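PDB 7D7P: phosphodiesterase, which belongs to the HD-type phosphodiesterase family, an all-helical fold whose core carries a zinc ion and a magnesium ion side by side. Local coordinates for residues W54-L59 against V115-Y120; T99-N102 against N108-H111; L140-S145 against N212-T217; L144-D149 against T258-N263; D171-E176 against N216-T221. All coordinates share one frame; numbering follows the deposited sequence.

Contact 1 of 5, residues W54-L59 against V115-Y120; sequences WDFDAL and VLHTTY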
# COMPACT_ATOMS: atom_id res chain seq x y z
N TRP A 54 11.41 -14.77 -18.56
CA TRP A 54 11.19 -13.57 -17.77
C TRP A 54 12.29 -13.33 -16.74
O TRP A 54 12.33 -12.25 -16.14
CB TRP A 54 9.83 -13.64 -17.07
CG TRP A 54 8.67 -13.56 -18.02
CD1 TRP A 54 8.07 -14.60 -18.67
CD2 TRP A 54 7.97 -12.37 -18.42
NE1 TRP A 54 7.04 -14.13 -19.46
CE2 TRP A 54 6.96 -12.77 -19.32
CE3 TRP A 54 8.11 -11.02 -18.11
CZ2 TRP A 54 6.09 -11.85 -19.91
CZ3 TRP A 54 7.24 -10.11 -18.70
CH2 TRP A 54 6.24 -10.53 -19.58
N ASP A 55 13.17 -14.30 -16.53
CA ASP A 55 14.29 -14.17 -15.60
C ASP A 55 15.52 -13.54 -16.24
O ASP A 55 16.57 -13.47 -15.59
CB ASP A 55 14.66 -15.54 -15.02
CG ASP A 55 13.62 -16.06 -14.04
OD1 ASP A 55 12.60 -15.37 -13.81
OD2 ASP A 55 13.82 -17.17 -13.51
N PHE A 56 15.41 -13.07 -17.48
CA PHE A 56 16.56 -12.52 -18.18
C PHE A 56 17.11 -11.29 -17.46
O PHE A 56 16.36 -10.41 -17.04
CB PHE A 56 16.17 -12.15 -19.62
CG PHE A 56 17.23 -11.38 -20.35
CD1 PHE A 56 18.31 -12.03 -20.92
CD2 PHE A 56 17.14 -10.00 -20.47
CE1 PHE A 56 19.29 -11.32 -21.60
CE2 PHE A 56 18.12 -9.28 -21.15
CZ PHE A 56 19.19 -9.94 -21.71
N ASP A 57 18.43 -11.25 -17.31
CA ASP A 57 19.12 -10.14 -16.68
C ASP A 57 20.40 -9.86 -17.46
O ASP A 57 21.27 -10.72 -17.56
CB ASP A 57 19.44 -10.44 -15.21
CG ASP A 57 19.84 -9.20 -14.43
OD1 ASP A 57 20.00 -8.13 -15.05
OD2 ASP A 57 19.99 -9.30 -13.19
N ALA A 58 20.50 -8.64 -18.00
CA ALA A 58 21.66 -8.27 -18.82
C ALA A 58 22.95 -8.17 -18.01
O ALA A 58 24.03 -8.19 -18.60
CB ALA A 58 21.39 -6.95 -19.53
N LEU A 59 22.86 -8.06 -16.69
CA LEU A 59 24.07 -7.96 -15.88
C LEU A 59 24.88 -9.25 -15.92
O LEU A 59 26.10 -9.22 -15.74
CB LEU A 59 23.72 -7.61 -14.43
CG LEU A 59 23.14 -6.21 -14.19
CD1 LEU A 59 22.79 -6.02 -12.71
CD2 LEU A 59 24.12 -5.13 -14.65
N VAL A 115 15.25 -3.45 -21.56
CA VAL A 115 13.97 -2.92 -22.00
C VAL A 115 13.58 -3.51 -23.36
O VAL A 115 12.40 -3.77 -23.62
CB VAL A 115 14.01 -1.38 -22.02
CG1 VAL A 115 12.72 -0.81 -22.61
CG2 VAL A 115 14.23 -0.85 -20.62
N LEU A 116 14.57 -3.73 -24.23
CA LEU A 116 14.29 -4.39 -25.50
C LEU A 116 13.76 -5.80 -25.28
O LEU A 116 12.75 -6.20 -25.86
CB LEU A 116 15.54 -4.42 -26.37
CG LEU A 116 15.44 -5.36 -27.58
CD1 LEU A 116 14.41 -4.85 -28.57
CD2 LEU A 116 16.79 -5.56 -28.26
N HIS A 117 14.44 -6.58 -24.42
CA HIS A 117 14.03 -7.96 -24.20
C HIS A 117 12.68 -8.03 -23.50
O HIS A 117 11.85 -8.88 -23.83
CB HIS A 117 15.10 -8.69 -23.38
CG HIS A 117 14.82 -10.15 -23.20
ND1 HIS A 117 14.09 -10.65 -22.14
CD2 HIS A 117 15.16 -11.22 -23.96
CE1 HIS A 117 14.00 -11.96 -22.25
NE2 HIS A 117 14.64 -12.34 -23.34
N THR A 118 12.44 -7.15 -22.52
CA THR A 118 11.16 -7.15 -21.82
C THR A 118 10.03 -6.72 -22.75
O THR A 118 8.91 -7.22 -22.65
CB THR A 118 11.24 -6.24 -20.60
OG1 THR A 118 12.37 -6.62 -19.80
CG2 THR A 118 9.96 -6.35 -19.76
N THR A 119 10.31 -5.78 -23.66
CA THR A 119 9.32 -5.41 -24.67
C THR A 119 9.00 -6.59 -25.58
O THR A 119 7.84 -6.80 -25.96
CB THR A 119 9.83 -4.22 -25.50
OG1 THR A 119 10.06 -3.10 -24.64
CG2 THR A 119 8.81 -3.84 -26.56
N TYR A 120 10.02 -7.38 -25.92
CA TYR A 120 9.80 -8.58 -26.72
C TYR A 120 8.93 -9.58 -25.98
O TYR A 120 8.10 -10.27 -26.58
CB TYR A 120 11.15 -9.18 -27.11
CG TYR A 120 11.21 -10.68 -27.17
CD1 TYR A 120 10.78 -11.37 -28.30
CD2 TYR A 120 11.73 -11.42 -26.11
CE1 TYR A 120 10.85 -12.75 -28.36
CE2 TYR A 120 11.80 -12.79 -26.17
CZ TYR A 120 11.36 -13.46 -27.29
OH TYR A 120 11.43 -14.83 -27.34

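Contact 2 of 5, residues T99-N102 against N108-H111; sequences TQYN and NWRH. With ZN (zinc ion), chain G.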
# COMPACT_ATOMS: atom_id res chain seq x y z
N THR A 99 27.56 2.61 -28.50
CA THR A 99 28.57 3.64 -28.30
C THR A 99 27.96 4.98 -27.90
O THR A 99 28.69 5.86 -27.42
CB THR A 99 29.42 3.83 -29.56
OG1 THR A 99 28.57 4.19 -30.66
CG2 THR A 99 30.17 2.55 -29.90
N GLN A 100 26.65 5.16 -28.09
CA GLN A 100 25.98 6.38 -27.68
C GLN A 100 25.36 6.28 -26.29
O GLN A 100 24.84 7.28 -25.79
CB GLN A 100 24.92 6.77 -28.70
CG GLN A 100 25.49 7.20 -30.04
CD GLN A 100 26.05 8.60 -30.01
OE1 GLN A 100 27.11 8.86 -30.58
NE2 GLN A 100 25.35 9.51 -29.36
N TYR A 101 25.38 5.10 -25.68
CA TYR A 101 25.07 4.99 -24.27
C TYR A 101 26.33 5.25 -23.46
O TYR A 101 27.45 4.98 -23.91
CB TYR A 101 24.49 3.61 -23.94
CG TYR A 101 23.00 3.52 -24.19
CD1 TYR A 101 22.51 3.19 -25.45
CD2 TYR A 101 22.08 3.80 -23.18
CE1 TYR A 101 21.14 3.12 -25.69
CE2 TYR A 101 20.72 3.73 -23.41
CZ TYR A 101 20.25 3.39 -24.67
OH TYR A 101 18.90 3.32 -24.91
N ASN A 102 26.15 5.80 -22.27
CA ASN A 102 27.26 6.13 -21.38
C ASN A 102 27.37 5.10 -20.27
O ASN A 102 26.44 4.34 -19.99
CB ASN A 102 27.07 7.53 -20.80
CG ASN A 102 27.00 8.60 -21.88
OD1 ASN A 102 27.88 8.68 -22.74
ND2 ASN A 102 25.94 9.40 -21.87
N ASN A 108 22.39 2.54 -18.72
CA ASN A 108 23.50 2.13 -19.57
C ASN A 108 23.02 1.21 -20.69
O ASN A 108 21.82 0.99 -20.86
CB ASN A 108 24.58 1.44 -18.73
CG ASN A 108 24.01 0.35 -17.82
OD1 ASN A 108 23.21 -0.47 -18.25
ND2 ASN A 108 24.44 0.35 -16.56
N TRP A 109 23.97 0.65 -21.45
CA TRP A 109 23.61 -0.21 -22.57
C TRP A 109 22.88 -1.47 -22.12
O TRP A 109 22.02 -1.98 -22.84
CB TRP A 109 24.87 -0.58 -23.36
CG TRP A 109 24.74 -1.78 -24.27
CD1 TRP A 109 25.34 -2.99 -24.12
CD2 TRP A 109 23.99 -1.86 -25.50
NE1 TRP A 109 25.02 -3.82 -25.16
CE2 TRP A 109 24.19 -3.15 -26.02
CE3 TRP A 109 23.18 -0.96 -26.20
CZ2 TRP A 109 23.60 -3.58 -27.21
CZ3 TRP A 109 22.59 -1.38 -27.38
CH2 TRP A 109 22.80 -2.68 -27.87
N ARG A 110 23.20 -1.97 -20.93
CA ARG A 110 22.52 -3.17 -20.44
C ARG A 110 21.08 -2.87 -20.04
O ARG A 110 20.22 -3.75 -20.17
CB ARG A 110 23.31 -3.78 -19.29
CG ARG A 110 24.47 -4.63 -19.77
CD ARG A 110 25.38 -5.08 -18.64
NE ARG A 110 26.30 -6.13 -19.09
CZ ARG A 110 27.40 -5.90 -19.80
NH1 ARG A 110 27.74 -4.67 -20.15
NH2 ARG A 110 28.18 -6.92 -20.17
N HIS A 111 20.80 -1.66 -19.56
CA HIS A 111 19.42 -1.27 -19.31
C HIS A 111 18.62 -1.23 -20.61
O HIS A 111 17.45 -1.64 -20.65
CB HIS A 111 19.37 0.09 -18.61
CG HIS A 111 17.99 0.67 -18.51
ND1 HIS A 111 16.95 0.02 -17.88
CD2 HIS A 111 17.48 1.84 -18.95
CE1 HIS A 111 15.86 0.76 -17.94
NE2 HIS A 111 16.16 1.87 -18.59
ZN ZN G . 14.87 3.62 -19.20
O HOH W 1 26.75 1.80 -21.62
O HOH W 2 13.51 5.69 -19.46
O HOH W 3 14.96 4.33 -16.94

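Contact 3 of 5, residues L140-S145 against N212-T217; sequences LIAALS and NCILNT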
# COMPACT_ATOMS: atom_id res chain seq x y z
N LEU A 140 10.86 -2.33 -31.29
CA LEU A 140 12.21 -2.82 -31.02
C LEU A 140 13.23 -1.69 -31.06
O LEU A 140 14.12 -1.62 -30.21
CB LEU A 140 12.58 -3.91 -32.03
CG LEU A 140 11.68 -5.15 -32.09
CD1 LEU A 140 12.31 -6.23 -32.97
CD2 LEU A 140 11.39 -5.68 -30.70
N ILE A 141 13.12 -0.80 -32.05
CA ILE A 141 14.04 0.33 -32.15
C ILE A 141 13.84 1.29 -30.99
O ILE A 141 14.81 1.76 -30.38
CB ILE A 141 13.88 1.04 -33.51
CG1 ILE A 141 14.24 0.09 -34.66
CG2 ILE A 141 14.72 2.30 -33.56
CD1 ILE A 141 13.90 0.64 -36.03
N ALA A 142 12.58 1.59 -30.65
CA ALA A 142 12.31 2.54 -29.58
C ALA A 142 12.83 2.03 -28.24
O ALA A 142 13.39 2.80 -27.45
CB ALA A 142 10.81 2.81 -29.49
N ALA A 143 12.65 0.73 -27.96
CA ALA A 143 13.07 0.18 -26.68
C ALA A 143 14.59 0.28 -26.51
O ALA A 143 15.08 0.62 -25.43
CB ALA A 143 12.61 -1.27 -26.55
N LEU A 144 15.34 -0.03 -27.56
CA LEU A 144 16.79 0.01 -27.47
C LEU A 144 17.32 1.44 -27.44
O LEU A 144 18.40 1.70 -26.89
CB LEU A 144 17.41 -0.76 -28.63
CG LEU A 144 18.71 -1.52 -28.41
CD1 LEU A 144 18.71 -2.27 -27.09
CD2 LEU A 144 18.91 -2.48 -29.57
N SER A 145 16.58 2.38 -28.01
CA SER A 145 17.01 3.77 -28.16
C SER A 145 16.44 4.69 -27.09
O SER A 145 16.73 5.89 -27.11
CB SER A 145 16.60 4.30 -29.54
OG SER A 145 17.12 3.49 -30.58
N ASN A 212 6.19 8.80 -29.92
CA ASN A 212 5.18 8.77 -28.86
C ASN A 212 5.58 7.83 -27.74
O ASN A 212 5.36 8.13 -26.56
CB ASN A 212 3.83 8.37 -29.44
CG ASN A 212 2.71 8.42 -28.41
OD1 ASN A 212 2.35 7.40 -27.82
ND2 ASN A 212 2.17 9.61 -28.18
N CYS A 213 6.17 6.68 -28.07
CA CYS A 213 6.50 5.71 -27.03
C CYS A 213 7.69 6.18 -26.19
O CYS A 213 7.67 6.02 -24.96
CB CYS A 213 6.77 4.34 -27.65
SG CYS A 213 5.25 3.50 -28.21
N ILE A 214 8.71 6.77 -26.82
CA ILE A 214 9.85 7.26 -26.05
C ILE A 214 9.45 8.45 -25.18
O ILE A 214 9.84 8.55 -24.02
CB ILE A 214 11.02 7.61 -26.99
CG1 ILE A 214 11.64 6.33 -27.56
CG2 ILE A 214 12.08 8.42 -26.25
CD1 ILE A 214 12.76 6.58 -28.55
N LEU A 215 8.65 9.37 -25.74
CA LEU A 215 8.20 10.52 -24.95
C LEU A 215 7.33 10.09 -23.78
O LEU A 215 7.29 10.77 -22.75
CB LEU A 215 7.45 11.51 -25.84
CG LEU A 215 8.28 12.38 -26.78
CD1 LEU A 215 7.38 13.29 -27.60
CD2 LEU A 215 9.31 13.20 -26.01
N ASN A 216 6.62 8.97 -23.92
CA ASN A 216 5.79 8.47 -22.83
C ASN A 216 6.58 7.67 -21.80
O ASN A 216 5.99 7.20 -20.82
CB ASN A 216 4.65 7.62 -23.39
CG ASN A 216 3.39 8.44 -23.64
OD1 ASN A 216 2.70 8.83 -22.70
ND2 ASN A 216 3.11 8.72 -24.90
N THR A 217 7.90 7.51 -21.98
CA THR A 217 8.72 6.99 -20.89
C THR A 217 9.05 8.06 -19.86
O THR A 217 9.66 7.74 -18.84
CB THR A 217 10.02 6.38 -21.43
OG1 THR A 217 10.81 7.39 -22.06
CG2 THR A 217 9.71 5.27 -22.44

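Contact 4 of 5, residues L144-D149 against T258-N263; sequences LSHDLD and TADLHN. With ZN (zinc ion), chain G; MG (magnesium ion), chain H.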
# COMPACT_ATOMS: atom_id res chain seq x y z
N LEU A 144 15.34 -0.03 -27.56
CA LEU A 144 16.79 0.01 -27.47
C LEU A 144 17.32 1.44 -27.44
O LEU A 144 18.40 1.70 -26.89
CB LEU A 144 17.41 -0.76 -28.63
CG LEU A 144 18.71 -1.52 -28.41
CD1 LEU A 144 18.71 -2.27 -27.09
CD2 LEU A 144 18.91 -2.48 -29.57
N SER A 145 16.58 2.38 -28.01
CA SER A 145 17.01 3.77 -28.16
C SER A 145 16.44 4.69 -27.09
O SER A 145 16.73 5.89 -27.11
CB SER A 145 16.60 4.30 -29.54
OG SER A 145 17.12 3.49 -30.58
N HIS A 146 15.64 4.17 -26.16
CA HIS A 146 14.79 5.03 -25.33
C HIS A 146 15.57 5.86 -24.32
O HIS A 146 15.02 6.83 -23.79
CB HIS A 146 13.73 4.20 -24.61
CG HIS A 146 14.23 3.56 -23.35
ND1 HIS A 146 14.99 2.41 -23.35
CD2 HIS A 146 14.08 3.91 -22.06
CE1 HIS A 146 15.28 2.08 -22.11
NE2 HIS A 146 14.74 2.98 -21.30
N ASP A 147 16.82 5.51 -24.02
CA ASP A 147 17.61 6.23 -23.03
C ASP A 147 18.96 6.66 -23.58
O ASP A 147 19.94 6.75 -22.83
CB ASP A 147 17.80 5.40 -21.76
CG ASP A 147 16.78 5.72 -20.68
OD1 ASP A 147 16.18 6.82 -20.73
OD2 ASP A 147 16.58 4.88 -19.78
N LEU A 148 19.04 6.93 -24.88
CA LEU A 148 20.31 7.25 -25.52
C LEU A 148 20.97 8.47 -24.89
O LEU A 148 20.32 9.51 -24.69
CB LEU A 148 20.10 7.48 -27.02
CG LEU A 148 20.02 6.24 -27.92
CD1 LEU A 148 19.34 6.61 -29.22
CD2 LEU A 148 21.41 5.68 -28.18
N ASP A 149 22.26 8.35 -24.59
CA ASP A 149 23.09 9.45 -24.08
C ASP A 149 22.59 9.96 -22.73
O ASP A 149 22.77 11.13 -22.39
CB ASP A 149 23.19 10.59 -25.09
CG ASP A 149 24.32 11.56 -24.78
OD1 ASP A 149 25.40 11.10 -24.35
OD2 ASP A 149 24.12 12.78 -24.96
N THR A 258 5.86 -0.03 -19.32
CA THR A 258 5.93 -1.21 -18.46
C THR A 258 7.31 -1.85 -18.53
O THR A 258 7.88 -2.22 -17.50
CB THR A 258 4.85 -2.22 -18.87
OG1 THR A 258 3.57 -1.59 -18.84
CG2 THR A 258 4.86 -3.41 -17.91
N ALA A 259 7.86 -2.00 -19.74
CA ALA A 259 9.17 -2.63 -19.87
C ALA A 259 10.28 -1.75 -19.30
O ALA A 259 11.30 -2.28 -18.84
CB ALA A 259 9.46 -2.96 -21.34
N ASP A 260 10.10 -0.43 -19.33
CA ASP A 260 11.10 0.47 -18.76
C ASP A 260 11.25 0.23 -17.26
O ASP A 260 12.36 0.28 -16.72
CB ASP A 260 10.72 1.92 -19.04
CG ASP A 260 11.87 2.88 -18.80
OD1 ASP A 260 13.02 2.41 -18.70
OD2 ASP A 260 11.62 4.10 -18.71
N LEU A 261 10.14 -0.02 -16.57
CA LEU A 261 10.16 -0.29 -15.13
C LEU A 261 10.28 -1.79 -14.87
O LEU A 261 9.41 -2.42 -14.27
CB LEU A 261 8.91 0.29 -14.48
CG LEU A 261 8.61 1.77 -14.74
CD1 LEU A 261 7.32 2.20 -14.04
CD2 LEU A 261 9.78 2.64 -14.31
N HIS A 262 11.39 -2.36 -15.33
CA HIS A 262 11.59 -3.80 -15.26
C HIS A 262 12.09 -4.29 -13.91
O HIS A 262 12.02 -5.49 -13.65
CB HIS A 262 12.56 -4.26 -16.36
CG HIS A 262 13.89 -3.57 -16.32
ND1 HIS A 262 14.82 -3.80 -15.33
CD2 HIS A 262 14.45 -2.65 -17.15
CE1 HIS A 262 15.90 -3.06 -15.55
NE2 HIS A 262 15.69 -2.35 -16.65
N ASN A 263 12.57 -3.39 -13.04
CA ASN A 263 13.15 -3.82 -11.77
C ASN A 263 12.19 -4.64 -10.91
O ASN A 263 12.58 -5.74 -10.48
CB ASN A 263 13.66 -2.60 -11.00
CG ASN A 263 15.02 -2.13 -11.49
OD1 ASN A 263 15.46 -2.51 -12.57
ND2 ASN A 263 15.68 -1.29 -10.70
ZN ZN G . 14.87 3.62 -19.20
MG MG H . 14.42 7.50 -19.67
O HOH W 4 13.35 7.61 -21.62
O HOH W 5 15.29 7.14 -17.61
O HOH W 2 13.51 5.69 -19.46
O HOH W 3 14.96 4.33 -16.94
O HOH W 6 15.17 9.40 -19.53

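Contact 5 of 5, residues D171-E176 against N216-T221; sequences DQSVLE and NTDMAT. With PEG (di(hydroxyethyl)ether), chain C.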
# COMPACT_ATOMS: atom_id res chain seq x y z
N ASP A 171 12.06 22.98 -21.37
CA ASP A 171 11.68 22.28 -20.15
C ASP A 171 10.69 21.14 -20.37
O ASP A 171 10.21 20.56 -19.40
CB ASP A 171 11.12 23.23 -19.08
CG ASP A 171 12.14 24.24 -18.59
OD1 ASP A 171 13.35 24.04 -18.84
OD2 ASP A 171 11.73 25.23 -17.95
N GLN A 172 10.37 20.81 -21.62
CA GLN A 172 9.36 19.79 -21.92
C GLN A 172 10.06 18.47 -22.22
O GLN A 172 10.80 18.36 -23.21
CB GLN A 172 8.51 20.23 -23.11
CG GLN A 172 8.02 21.67 -23.02
CD GLN A 172 7.09 21.89 -21.85
OE1 GLN A 172 6.12 21.15 -21.66
NE2 GLN A 172 7.38 22.91 -21.05
N SER A 173 9.81 17.47 -21.37
CA SER A 173 10.37 16.12 -21.50
C SER A 173 11.79 16.16 -22.05
O SER A 173 12.10 15.61 -23.10
CB SER A 173 9.48 15.23 -22.37
OG SER A 173 8.22 14.97 -21.77
N VAL A 174 12.66 16.86 -21.31
CA VAL A 174 13.97 17.25 -21.83
C VAL A 174 14.77 16.03 -22.28
O VAL A 174 15.24 15.95 -23.42
CB VAL A 174 14.74 18.07 -20.78
CG1 VAL A 174 16.15 18.35 -21.26
CG2 VAL A 174 14.01 19.37 -20.47
N LEU A 175 14.93 15.06 -21.37
CA LEU A 175 15.74 13.88 -21.69
C LEU A 175 15.09 13.03 -22.77
O LEU A 175 15.77 12.58 -23.70
CB LEU A 175 15.97 13.05 -20.43
CG LEU A 175 17.00 13.58 -19.44
CD1 LEU A 175 17.06 12.67 -18.23
CD2 LEU A 175 18.35 13.72 -20.10
N GLU A 176 13.78 12.79 -22.66
CA GLU A 176 13.10 11.92 -23.61
C GLU A 176 13.11 12.51 -25.01
O GLU A 176 13.27 11.78 -26.00
CB GLU A 176 11.67 11.66 -23.14
CG GLU A 176 11.57 10.85 -21.84
CD GLU A 176 11.94 11.66 -20.60
OE1 GLU A 176 11.82 12.91 -20.64
OE2 GLU A 176 12.35 11.06 -19.59
N ASN A 216 6.62 8.97 -23.92
CA ASN A 216 5.79 8.47 -22.83
C ASN A 216 6.58 7.67 -21.80
O ASN A 216 5.99 7.20 -20.82
CB ASN A 216 4.65 7.62 -23.39
CG ASN A 216 3.39 8.44 -23.64
OD1 ASN A 216 2.70 8.83 -22.70
ND2 ASN A 216 3.11 8.72 -24.90
N THR A 217 7.90 7.51 -21.98
CA THR A 217 8.72 6.99 -20.89
C THR A 217 9.05 8.06 -19.86
O THR A 217 9.66 7.74 -18.84
CB THR A 217 10.02 6.38 -21.43
OG1 THR A 217 10.81 7.39 -22.06
CG2 THR A 217 9.71 5.27 -22.44
N ASP A 218 8.66 9.30 -20.11
CA ASP A 218 8.78 10.37 -19.12
C ASP A 218 7.90 10.06 -17.92
O ASP A 218 6.67 9.98 -18.05
CB ASP A 218 8.40 11.71 -19.75
CG ASP A 218 8.62 12.89 -18.82
OD1 ASP A 218 9.03 12.69 -17.65
OD2 ASP A 218 8.38 14.04 -19.25
N MET A 219 8.52 9.88 -16.75
CA MET A 219 7.77 9.54 -15.55
C MET A 219 6.72 10.59 -15.22
O MET A 219 5.72 10.28 -14.56
CB MET A 219 8.73 9.37 -14.37
CG MET A 219 9.75 8.25 -14.54
SD MET A 219 8.99 6.64 -14.85
CE MET A 219 7.86 6.54 -13.46
N ALA A 220 6.91 11.83 -15.67
CA ALA A 220 5.93 12.89 -15.45
C ALA A 220 4.61 12.62 -16.16
O ALA A 220 3.61 13.27 -15.84
CB ALA A 220 6.49 14.23 -15.91
N THR A 221 4.57 11.67 -17.10
CA THR A 221 3.34 11.30 -17.79
C THR A 221 2.77 9.98 -17.30
O THR A 221 1.83 9.45 -17.91
CB THR A 221 3.57 11.24 -19.30
OG1 THR A 221 4.39 10.11 -19.61
CG2 THR A 221 4.26 12.51 -19.79
C2 PEG C . 7.60 17.41 -18.94
O2 PEG C . 8.25 16.64 -17.98
C3 PEG C . 9.29 17.31 -17.32
C4 PEG C . 10.61 17.00 -18.02
O4 PEG C . 11.09 18.13 -18.70
O HOH W 7 12.54 8.33 -19.02
O HOH W 8 11.48 10.73 -16.60

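Contact 1 of 5, residues W54-L59 against V115-Y120
Val-115 O is gripped by two groups of a single residue, Thr-119 OG1 at 2.6 Å and Thr-119 N at 2.9 Å, and it closes the helical turn from which His-117 reaches out to stack against Phe-56. The motif is a face-to-face aromatic stack between loop and helix: in this all-helical fold, the loop after helix 43-47 lays its phenyl ring on an imidazole of helix 109-126. The ring centroids are 4.2 Å apart and the planes are tilted by 29°, so the pair is wedged and not strictly parallel. Phe-56 CG sits over the centre of the imidazole, whereas His-117 CD2 falls toward the rim of the phenyl. The tightest approach is at the root of the phenylalanine, where Phe-56 CB comes to 3.4 Å from His-117 CE1. Both side chains hold CG anti to the backbone N (chi1 171° in Phe-56, -175° in His-117), which turns each ring toward the other. The histidine is sandwiched, since Tyr-120 CD2 lies over its second face. On the far side of the phenyl, Ala-58 N covers the other face, next to an Asx turn in which Leu-59 N donates to Asp-57 OD1 at 3.3 Å. At the far end of the imidazole, His-117 NE2 is hydrogen-bonded to the backbone oxygen Leu-51 O.

Contact 2 of 5, residues T99-N102 against N108-H111
A chi1 of -84° sets Tyr-101 CG anti to the carbonyl carbon and lays the ring along the backbone of Asn-108 and Trp-109, at the start of helix 109-126. A separate torsion serves the helix itself: in Asn-108, CG takes the crowded position between N and C (chi1 49°), which turns OD1 toward the N-H groups of the first turn. Tyr-101 CD2 comes within 3.7 Å of Asn-108 O, and Tyr-101 CB lies 4.2 Å from Trp-109 CB. Further out, Tyr-101 CD1 meets the indole at its edge, near the plane. Asn-108 is the N-cap: its OD1 accepts from His-111 N at 3.0 Å, nearly along the C=O axis, while Asn-108 ND2 is held by Asn-104 O. Another amide hydrogen of the first turn is satisfied by water, for a single molecule accepts from Trp-109 N and donates to Asn-102 O, at 3.0 Å in both cases, thereby joining the two segments. The tyrosine hydroxyl continues inward to Leu-144 O and Asp-147 N. Within the same turn, His-111 NE2 binds the zinc ion at 2.3 Å, and His-111 ND1 pairs with His-262 NE2. The capping bond thus ends on the backbone of the very residue that ligates the metal, so cap, bridging water and tyrosine probably help to position that zinc ligand.

Contact 3 of 5, residues L140-S145 against N212-T217
Ile-214 rests against Ala-142 where helix 200-215 packs on helix 133-145, a helix-helix contact in the interior of the all-helical domain. The small alanine lets the backbones come close, Ala-142 CA and Ile-214 CA being 6.4 Å apart, and the isoleucine fills the interface with its longer branch. Ile-214 CG1 lies 4.1 Å from Ala-142 CB and 3.9 Å from Ala-142 O, and Ile-214 CD1 runs on along the same helix until it is 4.3 Å from Ser-145 O. This reach follows from chi1 of -71°, which sets CG1 anti to the carbonyl carbon and swings CG2 anti to the N, toward the backbone of helix 174-187. The meeting is apolar, and the nearest hydroxyl, Ser-145 OG, turns back to Ile-141 O at 2.9 Å, an oxygen that Ser-145 N also uses. Further out, Leu-256 of helix 245-260 touches both Ala-143 and Cys-213, packing against the two helices at once, and Ser-180 of helix 174-187 touches Ile-214. Where helix 200-215 ends, Asn-212 O is gripped from opposite faces of its plane, by Asn-216 N at 3.0 Å and by Asn-216 ND2 at 2.9 Å.

Contact 4 of 5, residues L144-D149 against T258-N263
His-146 and Asp-260 keep their CA atoms 8.8 Å apart, each near the C-terminal end of a helix, so their side chains have to span the gap and do so through a metal ion. The zinc ion is bound by His-146 NE2 at 2.2 Å, Asp-147 OD2 at 2.2 Å and Asp-260 OD1 at 2.3 Å. Neighbouring atoms in this shell, such as His-146 NE2 and Asp-260 OD1, are drawn close by the shared metal and are not hydrogen-bonded to each other; the ring and carboxylate planes stand 78° apart. Asp-147 is the bridge, as its other oxygen, Asp-147 OD1, binds the magnesium ion at 2.2 Å. A water completes a second bridge between the two metals and donates to Asp-260 OD2 at 2.6 Å, so that Asp-260 holds the zinc with one oxygen and accepts from the bridging water with the other. Another magnesium-bound water donates to His-146 O at 2.8 Å. His-146 ND1 is hydrogen-bonded to Ala-143 O, which helps to fix the rotation of the ring. The site thus lies between the ends of helices 133-145 and 245-260; His-111 of helix 109-126 supplies a further zinc ligand, and His-179 of helix 174-187 touches Asp-147.

Contact 5 of 5, residues D171-E176 against N216-T221
An Asx turn after helix 200-215 meets the N-terminal end of helix 174-187 here, and Asp-218 and Ser-173 make the direct link. Ser-173 OG donates to Asp-218 OD2 at 2.7 Å, meeting that oxygen on its anti side and only 16° out of the carboxylate plane. The other oxygen closes the Asx turn: Ala-220 N donates to Asp-218 OD1 at 3.0 Å from above the plane. The turn runs into a short 3-10 segment, with Thr-221 OG1 returning to Asp-218 O at 2.8 Å. With both oxygens engaged the rotation of the carboxylate is fixed, and that of Glu-176 stacks on it with the planes just 1° apart. Glu-176 OE1 stands 3.9 Å from Asp-218 OD2, a closeness of like charges that Ser-173, Asn-155, which holds Glu-176 OE1, and a metal-bound water may ease. A bend at chi2 (74°) brings the glutamate back over the loop, where Glu-176 CG rests 3.5 Å from Thr-217 OG1. Two waters meet at the remaining oxygen. One accepts from Met-219 N and donates to Glu-176 OE2; the other, a ligand of the magnesium ion, donates to Glu-176 OE2 at 2.8 Å and also to Thr-217 O. Glu-176 OE2 and Thr-217 O thus lie in the second shell of the magnesium ion and probably help to position its water, as part of the two-metal site.

How the contacts relate
From the N terminus, contact 1 closes the first large loop by returning the loop at 54-59 to helix 109-126, and contact 2, a short closure at the head of that helix, is nested inside it. Contacts 3 and 4 open later, from the same end of helix 133-145: contact 3 closes on helix 200-215, contact 4 reaches further to helix 245-260. Contact 5 nests within contact 4 and finishes on the stretch where contact 3 also ends. Zinc joins contacts 2 and 4, magnesium joins 4 to 5 through water, and Ala-259 of contact 4 packs on Thr-118 and Thr-119 of contact 1.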